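Hypothetical sugar kinase (Cytophaga hutchinsonii, PDB 3R8E) is a putative sugar kinase of the ROK family that probably phosphorylates a sugar hydroxyl at the expense of ATP, its true substrate not being established. Local coordinates at residues T146-A151 / S158-N163; E250-I255 / K283-H288; I255-D260 / H288-Y293; D260-L265 / T294-I299. All blocks are in the same frame, centred on the assembly; numbering follows the deposited sequence.

Contact 1: residues T146-A151 / S158-N163; sequences TFILLA and SGVMMN
The Phe147 ring meets the selenomethionine Met161, whose CB makes an off-centre CH-pi contact, 4.2 Å from the Phe147 ring centroid and 30° off its normal. Met161 CG closes obliquely on the same ring, 3.5 Å from Phe147 CE2. Phe147 CG sits between its backbone N and carbonyl carbon (chi1 68°), which stands the ring alongside Met161, the two side chains pointing the same way. Beneath them the backbones form the hydrogen-bonded pair Phe147-Met161, with two N-H...O bonds, and a second such pair follows at Leu149-Gly159, where Leu149 N meets Gly159 O at 2.9 Å. The segments are thus the two arms of an antiparallel hairpin, in the five-stranded sheet of a ribonuclease H-like domain. On the reverse side, Ile148 CG1 lies 3.6 Å from Val160 CG2, and Leu150 CD2 rests on Ser158 CB. The face bearing Phe147, Leu149 and Met161 meets helix 127-138, whereas Ile148, Leu150 and Val160 pack on helix 235-259. At the open end Thr146 OG1, turned beside its own backbone N, accepts Asn163 N at 3.0 Å with a nearly straight angle of 164°. A valine here would probably leave the Asn163 N-H without this acceptor. Asn163 ND2 reaches Gly170 O of the second subunit, so this open end lies at the dimer interface. The chemistry is divided accordingly: Phe147 and Leu149 bond across the hairpin, Ile148 and Leu150 to strand 263-267, and the side chains form two largely apolar faces for helices to cover.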
# COMPACT_ATOMS: atom_id res chain seq x y z
N THR A 146 -1.52 -5.52 14.17
CA THR A 146 -1.48 -5.15 12.75
C THR A 146 -2.89 -5.14 12.18
O THR A 146 -3.52 -6.20 12.06
CB THR A 146 -0.55 -6.13 12.01
OG1 THR A 146 0.73 -6.10 12.66
CG2 THR A 146 -0.39 -5.78 10.52
N PHE A 147 -3.39 -3.95 11.83
CA PHE A 147 -4.73 -3.81 11.26
C PHE A 147 -4.92 -2.50 10.54
O PHE A 147 -4.16 -1.55 10.76
CB PHE A 147 -5.82 -3.93 12.36
CG PHE A 147 -5.89 -2.80 13.36
CD1 PHE A 147 -6.71 -1.69 13.14
CD2 PHE A 147 -5.18 -2.86 14.56
CE1 PHE A 147 -6.79 -0.66 14.07
CE2 PHE A 147 -5.27 -1.83 15.50
CZ PHE A 147 -6.07 -0.73 15.24
N ILE A 148 -5.98 -2.42 9.74
CA ILE A 148 -6.42 -1.19 9.09
C ILE A 148 -7.79 -0.83 9.64
O ILE A 148 -8.65 -1.71 9.79
CB ILE A 148 -6.43 -1.25 7.52
CG1 ILE A 148 -6.80 0.14 6.93
CG2 ILE A 148 -7.40 -2.32 6.99
CD1 ILE A 148 -6.52 0.32 5.45
N LEU A 149 -7.98 0.45 9.96
CA LEU A 149 -9.27 1.00 10.32
C LEU A 149 -9.75 1.80 9.13
O LEU A 149 -9.08 2.75 8.74
CB LEU A 149 -9.22 1.86 11.60
CG LEU A 149 -10.49 2.72 11.89
CD1 LEU A 149 -11.70 1.85 12.13
CD2 LEU A 149 -10.29 3.60 13.10
N LEU A 150 -10.86 1.38 8.52
CA LEU A 150 -11.48 2.13 7.43
C LEU A 150 -12.67 2.88 7.98
O LEU A 150 -13.63 2.25 8.44
CB LEU A 150 -11.96 1.22 6.27
CG LEU A 150 -10.97 0.63 5.31
CD1 LEU A 150 -11.73 -0.09 4.21
CD2 LEU A 150 -10.12 1.71 4.66
N ALA A 151 -12.60 4.21 7.99
CA ALA A 151 -13.70 5.06 8.45
C ALA A 151 -14.50 5.49 7.23
O ALA A 151 -14.05 6.33 6.45
CB ALA A 151 -13.17 6.25 9.23
N SER A 158 -8.50 6.35 6.63
CA SER A 158 -7.87 5.11 7.05
C SER A 158 -6.65 5.36 7.89
O SER A 158 -5.95 6.36 7.70
CB SER A 158 -7.50 4.24 5.85
OG SER A 158 -6.68 4.95 4.94
N GLY A 159 -6.40 4.45 8.81
CA GLY A 159 -5.26 4.47 9.70
C GLY A 159 -4.80 3.04 9.83
O GLY A 159 -5.64 2.13 9.85
N VAL A 160 -3.48 2.81 9.90
CA VAL A 160 -2.96 1.46 10.01
C VAL A 160 -1.98 1.33 11.16
O VAL A 160 -1.05 2.13 11.28
CB VAL A 160 -2.29 1.00 8.67
CG1 VAL A 160 -1.52 -0.31 8.84
CG2 VAL A 160 -3.31 0.87 7.55
N MSE A 161 -2.17 0.28 11.97
CA MSE A 161 -1.22 -0.14 12.99
C MSE A 161 -0.43 -1.28 12.37
O MSE A 161 -1.03 -2.16 11.75
CB MSE A 161 -1.91 -0.60 14.30
CG MSE A 161 -2.72 0.49 14.99
SE MSE A 161 -1.70 2.05 15.54
CE MSE A 161 -0.45 1.18 16.74
N MSE A 162 0.90 -1.25 12.49
CA MSE A 162 1.74 -2.32 11.98
C MSE A 162 2.73 -2.72 13.06
O MSE A 162 3.56 -1.91 13.47
CB MSE A 162 2.45 -1.91 10.69
CG MSE A 162 3.21 -3.05 10.05
SE MSE A 162 3.64 -2.66 8.23
CE MSE A 162 1.85 -2.98 7.48
N ASN A 163 2.61 -3.97 13.54
CA ASN A 163 3.43 -4.55 14.60
C ASN A 163 3.41 -3.62 15.85
O ASN A 163 4.45 -3.36 16.46
CB ASN A 163 4.87 -4.83 14.10
CG ASN A 163 4.93 -5.49 12.74
OD1 ASN A 163 5.36 -4.88 11.77
ND2 ASN A 163 4.44 -6.71 12.63

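Contact 2: residues E250-I255 / K283-H288; sequences ESLVNI and KAMLEH
Val253 straddles the base of His288: its CG1 and CG2 each lie 3.8 Å from His288 CB, and the two side chains cross at about a right angle. This is the meeting of two helices of the ribonuclease H-like domain, 235-259 and 274-288, packed on one face of its mixed sheet. The second of them is the connecting helix of the beta-alpha-beta unit that joins strands 263-267 and 298-301. The short helical segments cross at -48° with their axes 8.6 Å apart, and the small Ala284 side chain is consistent with this close approach: its CB is 4.1 Å from Glu250 N. One branch of Val253, CG2, also rests against the Ala284 carbonyl oxygen, which within its own helix accepts His288 N. Farther toward the sheet the selenomethionine Met285 bends at chi3 (81°), turning CE back to within 4.1 Å of Leu252 CB. Leu252 in turn packs on Leu150 of strand 147-152. No direct hydrogen bond joins the two segments; their direct contact is van der Waals packing, mostly apolar. Leu181 of the second subunit packs on Val253, Glu250 and His288, which puts this helix pair at the dimer interface. The polar groups lie at the Glu250-His288 end. There Glu250 has its OE1 bonded to Thr183 OG1, and Glu287 CB lies over one face of the His288 imidazole, offset from its centre. A water in the plane of that ring, at its edge, donates to Glu250 OE2 at 2.7 Å and stands 2.8 Å from His288 NE2.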
# COMPACT_ATOMS: atom_id res chain seq x y z
N GLU A 250 -12.77 -4.76 -3.24
CA GLU A 250 -11.81 -4.63 -4.33
C GLU A 250 -10.66 -3.69 -3.96
O GLU A 250 -9.52 -3.99 -4.30
CB GLU A 250 -12.49 -4.17 -5.61
CG GLU A 250 -13.23 -5.28 -6.33
CD GLU A 250 -13.93 -4.88 -7.61
OE1 GLU A 250 -13.94 -3.67 -7.93
OE2 GLU A 250 -14.46 -5.78 -8.28
N SER A 251 -10.94 -2.58 -3.23
CA SER A 251 -9.87 -1.68 -2.78
C SER A 251 -9.06 -2.32 -1.64
O SER A 251 -7.84 -2.16 -1.60
CB SER A 251 -10.43 -0.33 -2.35
OG SER A 251 -10.61 0.48 -3.50
N LEU A 252 -9.73 -3.09 -0.75
CA LEU A 252 -9.03 -3.80 0.33
C LEU A 252 -8.09 -4.86 -0.24
O LEU A 252 -7.01 -5.05 0.32
CB LEU A 252 -10.01 -4.41 1.35
CG LEU A 252 -10.56 -3.41 2.39
CD1 LEU A 252 -11.81 -3.95 3.07
CD2 LEU A 252 -9.50 -3.02 3.42
N VAL A 253 -8.44 -5.49 -1.39
CA VAL A 253 -7.54 -6.45 -2.08
C VAL A 253 -6.21 -5.75 -2.37
O VAL A 253 -5.14 -6.29 -2.07
CB VAL A 253 -8.19 -7.02 -3.37
CG1 VAL A 253 -7.15 -7.65 -4.30
CG2 VAL A 253 -9.29 -8.04 -3.02
N ASN A 254 -6.28 -4.52 -2.91
CA ASN A 254 -5.08 -3.74 -3.24
C ASN A 254 -4.29 -3.33 -2.00
O ASN A 254 -3.06 -3.40 -2.03
CB ASN A 254 -5.44 -2.51 -4.07
CG ASN A 254 -5.81 -2.85 -5.49
OD1 ASN A 254 -5.58 -3.96 -5.96
ND2 ASN A 254 -6.40 -1.89 -6.20
N ILE A 255 -4.97 -2.90 -0.92
CA ILE A 255 -4.32 -2.50 0.34
C ILE A 255 -3.60 -3.71 0.94
O ILE A 255 -2.44 -3.61 1.33
CB ILE A 255 -5.33 -1.88 1.34
CG1 ILE A 255 -5.92 -0.58 0.78
CG2 ILE A 255 -4.69 -1.63 2.71
CD1 ILE A 255 -7.28 -0.18 1.38
N LYS A 283 -16.49 -11.66 -0.03
CA LYS A 283 -16.53 -12.41 -1.29
C LYS A 283 -15.46 -11.88 -2.26
O LYS A 283 -14.71 -12.69 -2.82
CB LYS A 283 -17.94 -12.34 -1.92
CG LYS A 283 -18.14 -13.29 -3.10
CD LYS A 283 -19.55 -13.20 -3.68
CE LYS A 283 -19.69 -12.18 -4.78
NZ LYS A 283 -21.08 -12.11 -5.29
N ALA A 284 -15.35 -10.54 -2.43
CA ALA A 284 -14.36 -9.91 -3.30
C ALA A 284 -12.94 -10.26 -2.86
O ALA A 284 -12.10 -10.57 -3.70
CB ALA A 284 -14.55 -8.40 -3.33
N MSE A 285 -12.69 -10.28 -1.54
CA MSE A 285 -11.38 -10.60 -0.96
C MSE A 285 -11.03 -12.08 -1.20
O MSE A 285 -9.90 -12.38 -1.57
CB MSE A 285 -11.35 -10.25 0.53
CG MSE A 285 -11.50 -8.75 0.78
SE MSE A 285 -11.15 -8.28 2.62
CE MSE A 285 -9.20 -8.28 2.46
N LEU A 286 -12.00 -12.99 -1.03
CA LEU A 286 -11.76 -14.41 -1.27
C LEU A 286 -11.55 -14.70 -2.76
O LEU A 286 -10.76 -15.58 -3.08
CB LEU A 286 -12.92 -15.26 -0.73
CG LEU A 286 -13.13 -15.30 0.79
CD1 LEU A 286 -14.50 -15.89 1.12
CD2 LEU A 286 -12.04 -16.12 1.48
N GLU A 287 -12.23 -13.95 -3.65
CA GLU A 287 -12.12 -14.12 -5.11
C GLU A 287 -10.74 -13.73 -5.64
O GLU A 287 -10.24 -14.39 -6.56
CB GLU A 287 -13.16 -13.27 -5.84
CG GLU A 287 -14.53 -13.93 -5.98
CD GLU A 287 -15.65 -13.07 -6.55
OE1 GLU A 287 -15.37 -11.95 -7.03
OE2 GLU A 287 -16.81 -13.53 -6.51
N HIS A 288 -10.13 -12.66 -5.10
CA HIS A 288 -8.88 -12.11 -5.62
C HIS A 288 -7.62 -12.39 -4.78
O HIS A 288 -6.52 -12.16 -5.28
CB HIS A 288 -9.02 -10.59 -5.80
CG HIS A 288 -10.11 -10.20 -6.75
ND1 HIS A 288 -9.97 -10.37 -8.11
CD2 HIS A 288 -11.32 -9.65 -6.50
CE1 HIS A 288 -11.10 -9.92 -8.65
NE2 HIS A 288 -11.94 -9.48 -7.71
O HOH W 1 -14.52 -8.38 -7.73

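Contact 3: residues I255-D260 / H288-Y293; sequences IVRVMD and HLPTYY
Arg257 sets its guanidinium over Pro290 and Tyr293, with Pro290 CD and Tyr293 CE2 both over one of its faces and NH2 3.4 Å from Pro290 CD. Here, in the ribonuclease H-like domain, the C-terminal end of helix 235-259 packs on the 288-293 connection that enters the short helix 291-294, with Pro290 at its N-cap position. Arg257 bends at chi2 (-57°), which folds the chain along Leu289 CD2, and the guanidinium plane stands 70° from the Tyr293 ring plane. From the edge of that ring, NH1 makes a weak bond to Tyr293 OH, 3.1 Å long and only 131° at the hydrogen. NE instead gives its proton to a water that donates to His288 O. A leucine in its place would probably leave Tyr293 OH without this weak donor and break the water bridge to His288 O. Deeper in, Val256 CG1 presses obliquely on Tyr293 at 3.4 Å from CD1 and touches Leu289 CD1 at 3.9 Å. Tyr292 CD2 lies over the centre of the Tyr293 ring, which probably restricts its rotation. Asp260, with positive phi just past the helix, makes a salt bridge from OD1 to Arg171 and accepts Asn173 N at OD2, both of the second subunit. Its CG lies anti to the backbone N, an extension that brings Asp260 OD2 to Tyr292, whose OH donates to the syn lone pair at 2.6 Å.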
# COMPACT_ATOMS: atom_id res chain seq x y z
N ILE A 255 -4.97 -2.90 -0.92
CA ILE A 255 -4.32 -2.50 0.34
C ILE A 255 -3.60 -3.71 0.94
O ILE A 255 -2.44 -3.61 1.33
CB ILE A 255 -5.33 -1.88 1.34
CG1 ILE A 255 -5.92 -0.58 0.78
CG2 ILE A 255 -4.69 -1.63 2.71
CD1 ILE A 255 -7.28 -0.18 1.38
N VAL A 256 -4.28 -4.86 0.97
CA VAL A 256 -3.72 -6.09 1.53
C VAL A 256 -2.49 -6.54 0.70
O VAL A 256 -1.49 -6.93 1.29
CB VAL A 256 -4.82 -7.18 1.61
CG1 VAL A 256 -4.22 -8.56 1.82
CG2 VAL A 256 -5.80 -6.85 2.72
N ARG A 257 -2.56 -6.47 -0.65
CA ARG A 257 -1.42 -6.88 -1.48
C ARG A 257 -0.20 -6.00 -1.21
O ARG A 257 0.93 -6.50 -1.18
CB ARG A 257 -1.77 -6.84 -2.98
CG ARG A 257 -2.60 -8.03 -3.47
CD ARG A 257 -1.91 -9.37 -3.19
NE ARG A 257 -2.40 -10.46 -4.04
CZ ARG A 257 -1.77 -11.61 -4.23
NH1 ARG A 257 -0.60 -11.83 -3.64
NH2 ARG A 257 -2.28 -12.53 -5.03
N VAL A 258 -0.42 -4.71 -0.98
CA VAL A 258 0.69 -3.80 -0.73
C VAL A 258 1.26 -3.93 0.70
O VAL A 258 2.49 -4.01 0.86
CB VAL A 258 0.25 -2.33 -1.01
CG1 VAL A 258 1.30 -1.34 -0.52
CG2 VAL A 258 -0.05 -2.11 -2.49
N MSE A 259 0.38 -3.95 1.73
CA MSE A 259 0.74 -3.90 3.15
C MSE A 259 0.94 -5.26 3.83
O MSE A 259 1.59 -5.31 4.87
CB MSE A 259 -0.33 -3.14 3.93
CG MSE A 259 -0.56 -1.72 3.43
SE MSE A 259 0.97 -0.59 3.78
CE MSE A 259 0.58 -0.18 5.58
N ASP A 260 0.31 -6.32 3.30
CA ASP A 260 0.29 -7.66 3.90
C ASP A 260 -0.24 -7.56 5.35
O ASP A 260 0.49 -7.78 6.32
CB ASP A 260 1.61 -8.44 3.83
CG ASP A 260 1.41 -9.90 4.24
OD1 ASP A 260 0.24 -10.30 4.47
OD2 ASP A 260 2.41 -10.61 4.40
N HIS A 288 -10.13 -12.66 -5.10
CA HIS A 288 -8.88 -12.11 -5.62
C HIS A 288 -7.62 -12.39 -4.78
O HIS A 288 -6.52 -12.16 -5.28
CB HIS A 288 -9.02 -10.59 -5.80
CG HIS A 288 -10.11 -10.20 -6.75
ND1 HIS A 288 -9.97 -10.37 -8.11
CD2 HIS A 288 -11.32 -9.65 -6.50
CE1 HIS A 288 -11.10 -9.92 -8.65
NE2 HIS A 288 -11.94 -9.48 -7.71
N LEU A 289 -7.77 -12.84 -3.53
CA LEU A 289 -6.60 -13.10 -2.69
C LEU A 289 -6.41 -14.59 -2.41
O LEU A 289 -7.39 -15.27 -2.11
CB LEU A 289 -6.68 -12.35 -1.34
CG LEU A 289 -6.67 -10.81 -1.39
CD1 LEU A 289 -7.15 -10.25 -0.07
CD2 LEU A 289 -5.28 -10.26 -1.75
N PRO A 290 -5.15 -15.09 -2.39
CA PRO A 290 -4.93 -16.50 -2.03
C PRO A 290 -5.15 -16.75 -0.53
O PRO A 290 -5.26 -15.80 0.25
CB PRO A 290 -3.47 -16.75 -2.44
CG PRO A 290 -2.82 -15.41 -2.35
CD PRO A 290 -3.88 -14.40 -2.70
N THR A 291 -5.19 -18.03 -0.13
CA THR A 291 -5.45 -18.45 1.26
C THR A 291 -4.39 -17.92 2.26
O THR A 291 -4.72 -17.76 3.44
CB THR A 291 -5.61 -19.97 1.37
OG1 THR A 291 -4.45 -20.62 0.88
CG2 THR A 291 -6.85 -20.48 0.65
N TYR A 292 -3.16 -17.61 1.78
CA TYR A 292 -2.12 -17.00 2.62
C TYR A 292 -2.69 -15.80 3.41
O TYR A 292 -2.40 -15.66 4.60
CB TYR A 292 -0.90 -16.55 1.77
CG TYR A 292 0.05 -15.66 2.54
CD1 TYR A 292 0.87 -16.18 3.54
CD2 TYR A 292 0.08 -14.28 2.32
CE1 TYR A 292 1.71 -15.35 4.28
CE2 TYR A 292 0.91 -13.45 3.07
CZ TYR A 292 1.73 -13.99 4.05
OH TYR A 292 2.53 -13.18 4.81
N TYR A 293 -3.52 -14.97 2.77
CA TYR A 293 -4.13 -13.80 3.42
C TYR A 293 -5.47 -14.08 4.07
O TYR A 293 -5.77 -13.46 5.09
CB TYR A 293 -4.37 -12.68 2.40
CG TYR A 293 -3.17 -12.27 1.60
CD1 TYR A 293 -2.28 -11.31 2.07
CD2 TYR A 293 -2.94 -12.80 0.33
CE1 TYR A 293 -1.20 -10.88 1.30
CE2 TYR A 293 -1.85 -12.40 -0.44
CZ TYR A 293 -0.98 -11.44 0.05
OH TYR A 293 0.09 -11.04 -0.72
O HOH W 2 1.19 -8.87 0.19
O HOH W 3 -4.73 -10.11 -5.52

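Contact 4: residues D260-L265 / T294-I299; sequences DLNNIL and TDDMYI
Backbone bonds set the register of Asn262 and Ile264 against Tyr298: Tyr298 N donates to Asn262 O at 3.0 Å, and Ile264 N to Tyr298 O at 2.8 Å. One residue thus bonds through both its N-H and its C=O to neighbours two apart, as parallel pairing requires, and Asn263-Tyr298 and Ile264-Ile299 form the bridges. Side-chain polarity gathers ahead of the strands, where Asn262 ND2, in one of two conformers, meets Asp296 OD1 at 2.7 Å. The acceptor lies in the Asn262 amide plane, but the amide comes from above the carboxylate, 42° out of its plane. ND2 also bonds Tyr293 O, and Asp296 OD1 takes a salt bridge from Arg171 of the second subunit, which may hold the carboxylate ionised. A water donates to both Asn263 OD1 and Asp296 O, while Asn263 ND2 is engaged by Thr146 O. Asn263 OD1 lies at the Tyr298 ring edge, 3.4 Å from Tyr298 CB, and Tyr298 OH bonds Asn141 OD1. Strands 263-267 and 298-301 are parallel neighbours in the ribonuclease H-like sheet, joined by a beta-alpha-beta crossover through helix 274-288; 298-301 is an edge strand within this chain. Apolar contacts occupy both faces. On the face covered by helix 274-288, Ile264 and Ile299 lie side by side, CD1 of the first 4.2 Å from CG1 of the second. On the other, a trans chi1 (166°) carries the Tyr298 ring to Leu265, CE2 lying 4.0 Å from Leu265 CD2.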
# COMPACT_ATOMS: atom_id res chain seq x y z
N ASP A 260 0.31 -6.32 3.30
CA ASP A 260 0.29 -7.66 3.90
C ASP A 260 -0.24 -7.56 5.35
O ASP A 260 0.49 -7.78 6.32
CB ASP A 260 1.61 -8.44 3.83
CG ASP A 260 1.41 -9.90 4.24
OD1 ASP A 260 0.24 -10.30 4.47
OD2 ASP A 260 2.41 -10.61 4.40
N LEU A 261 -1.51 -7.18 5.46
CA LEU A 261 -2.25 -7.16 6.72
C LEU A 261 -3.57 -7.85 6.41
O LEU A 261 -3.97 -7.87 5.24
CB LEU A 261 -2.44 -5.73 7.30
CG LEU A 261 -3.18 -4.68 6.45
CD1 LEU A 261 -4.69 -4.82 6.57
CD2 LEU A 261 -2.83 -3.28 6.90
N ASN A 262 -4.24 -8.42 7.40
CA ASN A 262 -5.52 -9.07 7.12
C ASN A 262 -6.53 -8.90 8.28
O ASN A 262 -7.51 -9.64 8.35
CB ASN A 262 -5.35 -10.54 6.74
CG ASN A 262 -4.79 -11.40 7.83
OD1 ASN A 262 -4.38 -10.92 8.89
ND2 ASN A 262 -4.74 -12.70 7.59
N ASN A 263 -6.29 -7.91 9.16
CA ASN A 263 -7.23 -7.52 10.21
C ASN A 263 -7.82 -6.21 9.78
O ASN A 263 -7.07 -5.28 9.50
CB ASN A 263 -6.57 -7.42 11.57
CG ASN A 263 -6.15 -8.74 12.14
OD1 ASN A 263 -6.85 -9.76 12.03
ND2 ASN A 263 -5.01 -8.73 12.81
N ILE A 264 -9.15 -6.16 9.64
CA ILE A 264 -9.83 -4.96 9.15
C ILE A 264 -10.93 -4.55 10.12
O ILE A 264 -11.79 -5.37 10.47
CB ILE A 264 -10.40 -5.22 7.72
CG1 ILE A 264 -9.27 -5.55 6.72
CG2 ILE A 264 -11.24 -4.03 7.21
CD1 ILE A 264 -9.64 -6.62 5.74
N LEU A 265 -10.90 -3.27 10.54
CA LEU A 265 -11.95 -2.67 11.37
C LEU A 265 -12.69 -1.66 10.52
O LEU A 265 -12.06 -0.82 9.87
CB LEU A 265 -11.41 -2.00 12.65
CG LEU A 265 -10.77 -2.89 13.72
CD1 LEU A 265 -10.35 -2.06 14.92
CD2 LEU A 265 -11.71 -4.02 14.18
N THR A 294 -6.32 -14.90 3.43
CA THR A 294 -7.70 -15.07 3.87
C THR A 294 -7.93 -16.10 4.98
O THR A 294 -8.93 -15.98 5.69
CB THR A 294 -8.60 -15.38 2.67
OG1 THR A 294 -8.24 -16.65 2.12
CG2 THR A 294 -8.53 -14.31 1.57
N ASP A 295 -7.04 -17.10 5.15
CA ASP A 295 -7.26 -18.16 6.16
C ASP A 295 -7.45 -17.62 7.59
O ASP A 295 -8.36 -18.09 8.28
CB ASP A 295 -6.14 -19.20 6.15
CG ASP A 295 -6.35 -20.33 5.16
OD1 ASP A 295 -7.36 -20.30 4.42
OD2 ASP A 295 -5.51 -21.25 5.13
N ASP A 296 -6.63 -16.64 8.02
CA ASP A 296 -6.78 -16.09 9.37
C ASP A 296 -7.21 -14.62 9.34
O ASP A 296 -6.93 -13.87 10.28
CB ASP A 296 -5.50 -16.29 10.21
CG ASP A 296 -4.20 -15.73 9.66
OD1 ASP A 296 -4.21 -15.16 8.55
OD2 ASP A 296 -3.15 -15.88 10.33
N MSE A 297 -7.92 -14.21 8.26
CA MSE A 297 -8.39 -12.84 8.12
C MSE A 297 -9.54 -12.56 9.10
O MSE A 297 -10.28 -13.48 9.49
CB MSE A 297 -8.79 -12.53 6.67
CG MSE A 297 -10.17 -13.07 6.26
SE MSE A 297 -10.74 -12.47 4.50
CE MSE A 297 -10.56 -10.58 4.77
N TYR A 298 -9.66 -11.29 9.52
CA TYR A 298 -10.68 -10.84 10.46
C TYR A 298 -11.25 -9.52 9.98
O TYR A 298 -10.50 -8.61 9.64
CB TYR A 298 -10.09 -10.71 11.88
CG TYR A 298 -10.96 -9.94 12.86
CD1 TYR A 298 -12.14 -10.50 13.36
CD2 TYR A 298 -10.60 -8.67 13.29
CE1 TYR A 298 -12.94 -9.80 14.26
CE2 TYR A 298 -11.39 -7.97 14.21
CZ TYR A 298 -12.56 -8.53 14.68
OH TYR A 298 -13.34 -7.83 15.58
N ILE A 299 -12.59 -9.44 9.91
CA ILE A 299 -13.30 -8.22 9.55
C ILE A 299 -14.23 -7.93 10.71
O ILE A 299 -15.14 -8.70 11.00
CB ILE A 299 -14.04 -8.30 8.18
CG1 ILE A 299 -13.06 -8.64 7.05
CG2 ILE A 299 -14.78 -6.97 7.90
CD1 ILE A 299 -13.70 -9.19 5.84
O HOH W 4 -6.42 -12.32 12.42

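Overall arrangement
Contacts 1 and 4 belong to one sheet, whose strands 147-152 and 263-267 are neighbours, yet differ in place and pairing. Contact 1 is antiparallel, buried and about 11 Å from the chain centre (centre to centre); contact 4 is parallel, at the partly exposed outer strand, and has more polar side chains. Contacts 2 and 3 share helix 235-259 and are both buried, though farther from the chain centre (about 20 and 22 Å, centre to centre). Contact 2 is largely apolar helix packing, while contact 3, at the helix end, turns to tyrosines, an arginine and an aspartate. Met285 of contact 2 touches both Val256 and Ile264, joining helices to sheet. All four reach the second subunit.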